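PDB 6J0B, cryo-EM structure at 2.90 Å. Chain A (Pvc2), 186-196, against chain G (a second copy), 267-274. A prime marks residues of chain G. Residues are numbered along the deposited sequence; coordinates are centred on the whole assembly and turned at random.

Chain A 186-196: SRGVWKAPANV
Chain G (267-274) MSFAMFEP

Asn195 makes the strongest polar contact between the two copies of Pvc2. Its side chain amide reaches the carbonyls of a turn in chain G. Asn195 ND2 donates a hydrogen bond to Ser268′ O at 2.9 Å, with an N-H...O angle of 141°. A second, weak bond runs from Asn195 ND2 to Phe269′ O at 3.5 Å and 150°. Asn195 ND2 also lies 3.1 Å from Met271′ O, but the angle is too poor for a hydrogen bond. Chi1 of Asn195 is p (80°) and chi2 is -14°. Its backbone sits at phi/psi 35/51, in the left-handed region, and its CA-to-CB bond points toward chain G.

The second polar contact is a salt bridge. Arg187 NH1 stands 3.3 Å from Glu273′ OE1. The oxygen lies over one face of the guanidinium, well out of its plane. The charges attract, but no N-H points at the oxygen. Arg187 has chi1 -145°, chi2 t, chi3 -135° and chi4 167°. Glu273′ has chi1 m and chi2 -100°. Arg187 NH2 and Glu273′ OE1 are hydrogen-bonded elsewhere in the structure.

The CA-to-CB bond of Lys191 points sideways, but the end of its side chain comes nearer to chain G. Its rotamer is t, p, t, p. Lys191 NZ donates to Ala192 O at 3.1 Å, within its own chain. The side chain kinks at the two p angles, chi2 and chi4. Lys191 NZ lies 3.7 Å from Phe272′ O, a contact without a hydrogen bond.

Chain A has no regular strand here. Ser186 is helical, and Arg187 is the first residue to leave helical phi/psi. Gly188 follows at 119/161, where a side chain would jam against the preceding carbonyl. Val189 and Trp190 lie near -70/-25. Lys191 N bonds weakly to Gly188 O at 3.4 Å. Lys191 and Ala192 are extended, at -77/135 and -67/147. Pro193 turns at -79/9, and Ala194 extends again at -86/175.

Chain G folds through two overlapping turns. A type I turn runs from Ser268′ to Met271′, with Met271′ N to Ser268′ O weak at 3.3 Å. Ser268′ O therefore accepts from both its own turn and Asn195. A type II turn follows from Ala270′ to Glu273′, with Glu273′ N to Ala270′ O weak at 3.4 Å. Met271′ (-63/132) and Phe272′ (62/24) occupy its corners.

The register runs antiparallel. Lys191 CA is 7.2 Å from Glu273′ CA, Ala192 CA is 6.3 Å from Phe272′ CA, and Asn195 CA is 6.7 Å from Met271′ CA.

Phe272′ supplies the main apolar packing. Its chi1 is m and its chi2 is -86°. Ala194 CB sits over one ring face, 3.5 Å from the centroid of the Phe272′ ring and 16° off the normal, a CH-pi contact. Ala194 CB to Phe272′ CD2 is 3.4 Å. Ala192 CB packs against Phe272′ CB at 4.2 Å. Pro193 points away between these two alanines. The stretches bury 378 Å² in total.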

ATOM      1  N   SER A 186      13.734 -42.986  20.967  1.00 41.17           N
ATOM      2  CA  SER A 186      14.000 -41.774  20.208  1.00 41.17           C
ATOM      3  C   SER A 186      14.481 -42.051  18.793  1.00 41.17           C
ATOM      4  O   SER A 186      14.150 -41.290  17.879  1.00 41.17           O
ATOM      5  CB  SER A 186      15.031 -40.907  20.934  1.00 41.17           C
ATOM      6  OG  SER A 186      16.335 -41.443  20.808  1.00 41.17           O
ATOM      7  N   ARG A 187      15.251 -43.117  18.582  1.00 41.53           N
ATOM      8  CA  ARG A 187      15.813 -43.368  17.261  1.00 41.53           C
ATOM      9  C   ARG A 187      15.635 -44.790  16.750  1.00 41.53           C
ATOM     10  O   ARG A 187      15.773 -44.998  15.542  1.00 41.53           O
ATOM     11  CB  ARG A 187      17.307 -43.015  17.251  1.00 41.53           C
ATOM     12  CG  ARG A 187      17.799 -42.437  15.933  1.00 41.53           C
ATOM     13  CD  ARG A 187      19.137 -41.751  16.095  1.00 41.53           C
ATOM     14  NE  ARG A 187      19.159 -40.459  15.423  1.00 41.53           N
ATOM     15  CZ  ARG A 187      20.106 -39.544  15.597  1.00 41.53           C
ATOM     16  NH1 ARG A 187      21.113 -39.786  16.427  1.00 41.53           N
ATOM     17  NH2 ARG A 187      20.046 -38.389  14.949  1.00 41.53           N
ATOM     18  N   GLY A 188      15.332 -45.768  17.596  1.00 39.42           N
ATOM     19  CA  GLY A 188      15.095 -47.117  17.122  1.00 39.42           C
ATOM     20  C   GLY A 188      16.051 -48.146  17.684  1.00 39.42           C
ATOM     21  O   GLY A 188      17.125 -47.797  18.180  1.00 39.42           O
ATOM     22  N   VAL A 189      15.667 -49.423  17.615  1.00 39.77           N
ATOM     23  CA  VAL A 189      16.504 -50.501  18.135  1.00 39.77           C
ATOM     24  C   VAL A 189      17.750 -50.682  17.278  1.00 39.77           C
ATOM     25  O   VAL A 189      18.810 -51.077  17.778  1.00 39.77           O
ATOM     26  CB  VAL A 189      15.679 -51.799  18.216  1.00 39.77           C
ATOM     27  CG1 VAL A 189      16.397 -52.858  19.024  1.00 39.77           C
ATOM     28  CG2 VAL A 189      14.321 -51.517  18.817  1.00 39.77           C
ATOM     29  N   TRP A 190      17.653 -50.369  15.988  1.00 38.63           N
ATOM     30  CA  TRP A 190      18.765 -50.532  15.064  1.00 38.63           C
ATOM     31  C   TRP A 190      19.880 -49.519  15.300  1.00 38.63           C
ATOM     32  O   TRP A 190      21.014 -49.763  14.879  1.00 38.63           O
ATOM     33  CB  TRP A 190      18.251 -50.437  13.628  1.00 38.63           C
ATOM     34  CG  TRP A 190      17.162 -49.421  13.422  1.00 38.63           C
ATOM     35  CD1 TRP A 190      15.816 -49.602  13.591  1.00 38.63           C
ATOM     36  CD2 TRP A 190      17.328 -48.072  12.987  1.00 38.63           C
ATOM     37  NE1 TRP A 190      15.143 -48.447  13.299  1.00 38.63           N
ATOM     38  CE2 TRP A 190      16.047 -47.491  12.924  1.00 38.63           C
ATOM     39  CE3 TRP A 190      18.439 -47.294  12.649  1.00 38.63           C
ATOM     40  CZ2 TRP A 190      15.847 -46.170  12.537  1.00 38.63           C
ATOM     41  CZ3 TRP A 190      18.239 -45.981  12.266  1.00 38.63           C
ATOM     42  CH2 TRP A 190      16.952 -45.432  12.213  1.00 38.63           C
ATOM     43  N   LYS A 191      19.587 -48.401  15.957  1.00 40.24           N
ATOM     44  CA  LYS A 191      20.616 -47.445  16.336  1.00 40.24           C
ATOM     45  C   LYS A 191      21.381 -47.958  17.549  1.00 40.24           C
ATOM     46  O   LYS A 191      20.787 -48.468  18.502  1.00 40.24           O
ATOM     47  CB  LYS A 191      19.984 -46.084  16.638  1.00 40.24           C
ATOM     48  CG  LYS A 191      20.898 -45.050  17.293  1.00 40.24           C
ATOM     49  CD  LYS A 191      21.897 -44.461  16.312  1.00 40.24           C
ATOM     50  CE  LYS A 191      22.598 -43.244  16.895  1.00 40.24           C
ATOM     51  NZ  LYS A 191      23.566 -43.590  17.966  1.00 40.24           N
ATOM     52  N   ALA A 192      22.705 -47.840  17.495  1.00 40.63           N
ATOM     53  CA  ALA A 192      23.551 -48.237  18.606  1.00 40.63           C
ATOM     54  C   ALA A 192      23.329 -47.315  19.805  1.00 40.63           C
ATOM     55  O   ALA A 192      23.045 -46.128  19.640  1.00 40.63           O
ATOM     56  CB  ALA A 192      25.017 -48.201  18.188  1.00 40.63           C
ATOM     57  N   PRO A 193      23.446 -47.838  21.026  1.00 41.34           N
ATOM     58  CA  PRO A 193      23.270 -47.005  22.220  1.00 41.34           C
ATOM     59  C   PRO A 193      24.470 -46.149  22.590  1.00 41.34           C
ATOM     60  O   PRO A 193      24.469 -45.562  23.674  1.00 41.34           O
ATOM     61  CB  PRO A 193      23.010 -48.054  23.309  1.00 41.34           C
ATOM     62  CG  PRO A 193      23.803 -49.203  22.855  1.00 41.34           C
ATOM     63  CD  PRO A 193      23.581 -49.257  21.386  1.00 41.34           C
ATOM     64  N   ALA A 194      25.490 -46.059  21.749  1.00 41.50           N
ATOM     65  CA  ALA A 194      26.660 -45.291  22.118  1.00 41.50           C
ATOM     66  C   ALA A 194      26.466 -43.819  21.753  1.00 41.50           C
ATOM     67  O   ALA A 194      25.472 -43.442  21.135  1.00 41.50           O
ATOM     68  CB  ALA A 194      27.898 -45.876  21.456  1.00 41.50           C
ATOM     69  N   ASN A 195      27.454 -43.014  22.164  1.00 43.33           N
ATOM     70  CA  ASN A 195      27.473 -41.536  22.258  1.00 43.33           C
ATOM     71  C   ASN A 195      26.113 -40.930  22.645  1.00 43.33           C
ATOM     72  O   ASN A 195      25.614 -39.964  22.063  1.00 43.33           O
ATOM     73  CB  ASN A 195      28.160 -40.878  21.024  1.00 43.33           C
ATOM     74  CG  ASN A 195      27.309 -40.746  19.754  1.00 43.33           C
ATOM     75  OD1 ASN A 195      26.258 -41.338  19.590  1.00 43.33           O
ATOM     76  ND2 ASN A 195      27.806 -39.929  18.838  1.00 43.33           N
ATOM     77  N   VAL A 196      25.548 -41.473  23.722  1.00 44.81           N
ATOM     78  CA  VAL A 196      24.348 -40.945  24.356  1.00 44.81           C
ATOM     79  C   VAL A 196      24.711 -40.508  25.765  1.00 44.81           C
ATOM     80  O   VAL A 196      25.297 -41.285  26.527  1.00 44.81           O
ATOM     81  CB  VAL A 196      23.215 -41.983  24.381  1.00 44.81           C
ATOM     82  CG1 VAL A 196      21.955 -41.387  24.976  1.00 44.81           C
ATOM     83  CG2 VAL A 196      22.947 -42.464  22.991  1.00 44.81           C
TER
ATOM     84  N   MET G 267      33.156 -34.420  14.728  1.00 48.24           N
ATOM     85  CA  MET G 267      33.033 -35.816  14.349  1.00 48.24           C
ATOM     86  C   MET G 267      32.611 -36.682  15.514  1.00 48.24           C
ATOM     87  O   MET G 267      32.459 -37.896  15.347  1.00 48.24           O
ATOM     88  CB  MET G 267      34.332 -36.294  13.764  1.00 48.24           C
ATOM     89  CG  MET G 267      34.614 -35.556  12.533  1.00 48.24           C
ATOM     90  SD  MET G 267      36.120 -36.193  11.923  1.00 48.24           S
ATOM     91  CE  MET G 267      35.703 -36.162  10.221  1.00 48.24           C
ATOM     92  N   SER G 268      32.408 -36.083  16.684  1.00 48.84           N
ATOM     93  CA  SER G 268      31.917 -36.846  17.819  1.00 48.84           C
ATOM     94  C   SER G 268      30.461 -37.239  17.626  1.00 48.84           C
ATOM     95  O   SER G 268      30.043 -38.306  18.085  1.00 48.84           O
ATOM     96  CB  SER G 268      32.088 -36.045  19.105  1.00 48.84           C
ATOM     97  OG  SER G 268      31.162 -34.975  19.148  1.00 48.84           O
ATOM     98  N   PHE G 269      29.666 -36.404  16.944  1.00 47.19           N
ATOM     99  CA  PHE G 269      28.258 -36.759  16.786  1.00 47.19           C
ATOM    100  C   PHE G 269      28.076 -37.838  15.726  1.00 47.19           C
ATOM    101  O   PHE G 269      27.076 -38.562  15.735  1.00 47.19           O
ATOM    102  CB  PHE G 269      27.371 -35.526  16.505  1.00 47.19           C
ATOM    103  CG  PHE G 269      27.695 -34.722  15.248  1.00 47.19           C
ATOM    104  CD1 PHE G 269      27.392 -35.190  13.967  1.00 47.19           C
ATOM    105  CD2 PHE G 269      28.168 -33.423  15.370  1.00 47.19           C
ATOM    106  CE1 PHE G 269      27.655 -34.433  12.847  1.00 47.19           C
ATOM    107  CE2 PHE G 269      28.399 -32.642  14.244  1.00 47.19           C
ATOM    108  CZ  PHE G 269      28.161 -33.166  12.986  1.00 47.19           C
ATOM    109  N   ALA G 270      29.034 -37.964  14.810  1.00 44.94           N
ATOM    110  CA  ALA G 270      28.947 -38.988  13.779  1.00 44.94           C
ATOM    111  C   ALA G 270      29.338 -40.362  14.293  1.00 44.94           C
ATOM    112  O   ALA G 270      29.203 -41.339  13.552  1.00 44.94           O
ATOM    113  CB  ALA G 270      29.834 -38.623  12.597  1.00 44.94           C
ATOM    114  N   MET G 271      29.839 -40.446  15.524  1.00 44.58           N
ATOM    115  CA  MET G 271      30.207 -41.720  16.120  1.00 44.58           C
ATOM    116  C   MET G 271      28.993 -42.619  16.273  1.00 44.58           C
ATOM    117  O   MET G 271      27.933 -42.181  16.728  1.00 44.58           O
ATOM    118  CB  MET G 271      30.848 -41.498  17.487  1.00 44.58           C
ATOM    119  CG  MET G 271      32.298 -41.163  17.439  1.00 44.58           C
ATOM    120  SD  MET G 271      33.178 -42.314  16.410  1.00 44.58           S
ATOM    121  CE  MET G 271      33.767 -41.107  15.273  1.00 44.58           C
ATOM    122  N   PHE G 272      29.159 -43.872  15.845  1.00 41.36           N
ATOM    123  CA  PHE G 272      28.188 -44.957  15.981  1.00 41.36           C
ATOM    124  C   PHE G 272      26.878 -44.675  15.251  1.00 41.36           C
ATOM    125  O   PHE G 272      25.838 -45.236  15.597  1.00 41.36           O
ATOM    126  CB  PHE G 272      27.932 -45.290  17.452  1.00 41.36           C
ATOM    127  CG  PHE G 272      29.180 -45.622  18.213  1.00 41.36           C
ATOM    128  CD1 PHE G 272      29.671 -46.912  18.222  1.00 41.36           C
ATOM    129  CD2 PHE G 272      29.868 -44.642  18.913  1.00 41.36           C
ATOM    130  CE1 PHE G 272      30.816 -47.222  18.919  1.00 41.36           C
ATOM    131  CE2 PHE G 272      31.010 -44.948  19.614  1.00 41.36           C
ATOM    132  CZ  PHE G 272      31.486 -46.237  19.616  1.00 41.36           C
ATOM    133  N   GLU G 273      26.918 -43.819  14.254  1.00 40.52           N
ATOM    134  CA  GLU G 273      25.860 -43.617  13.284  1.00 40.52           C
ATOM    135  C   GLU G 273      26.032 -44.625  12.157  1.00 40.52           C
ATOM    136  O   GLU G 273      27.096 -45.239  12.040  1.00 40.52           O
ATOM    137  CB  GLU G 273      25.913 -42.180  12.764  1.00 40.52           C
ATOM    138  CG  GLU G 273      25.325 -41.165  13.725  1.00 40.52           C
ATOM    139  CD  GLU G 273      23.910 -40.768  13.365  1.00 40.52           C
ATOM    140  OE1 GLU G 273      23.359 -39.860  14.021  1.00 40.52           O
ATOM    141  OE2 GLU G 273      23.349 -41.358  12.420  1.00 40.52           O
ATOM    142  N   PRO G 274      24.998 -44.873  11.346  1.00 37.91           N
ATOM    143  CA  PRO G 274      25.160 -45.802  10.218  1.00 37.91           C
ATOM    144  C   PRO G 274      26.161 -45.291   9.192  1.00 37.91           C
ATOM    145  O   PRO G 274      26.176 -44.110   8.844  1.00 37.91           O
ATOM    146  CB  PRO G 274      23.749 -45.892   9.629  1.00 37.91           C
ATOM    147  CG  PRO G 274      23.014 -44.728  10.191  1.00 37.91           C
ATOM    148  CD  PRO G 274      23.572 -44.567  11.554  1.00 37.91           C
TER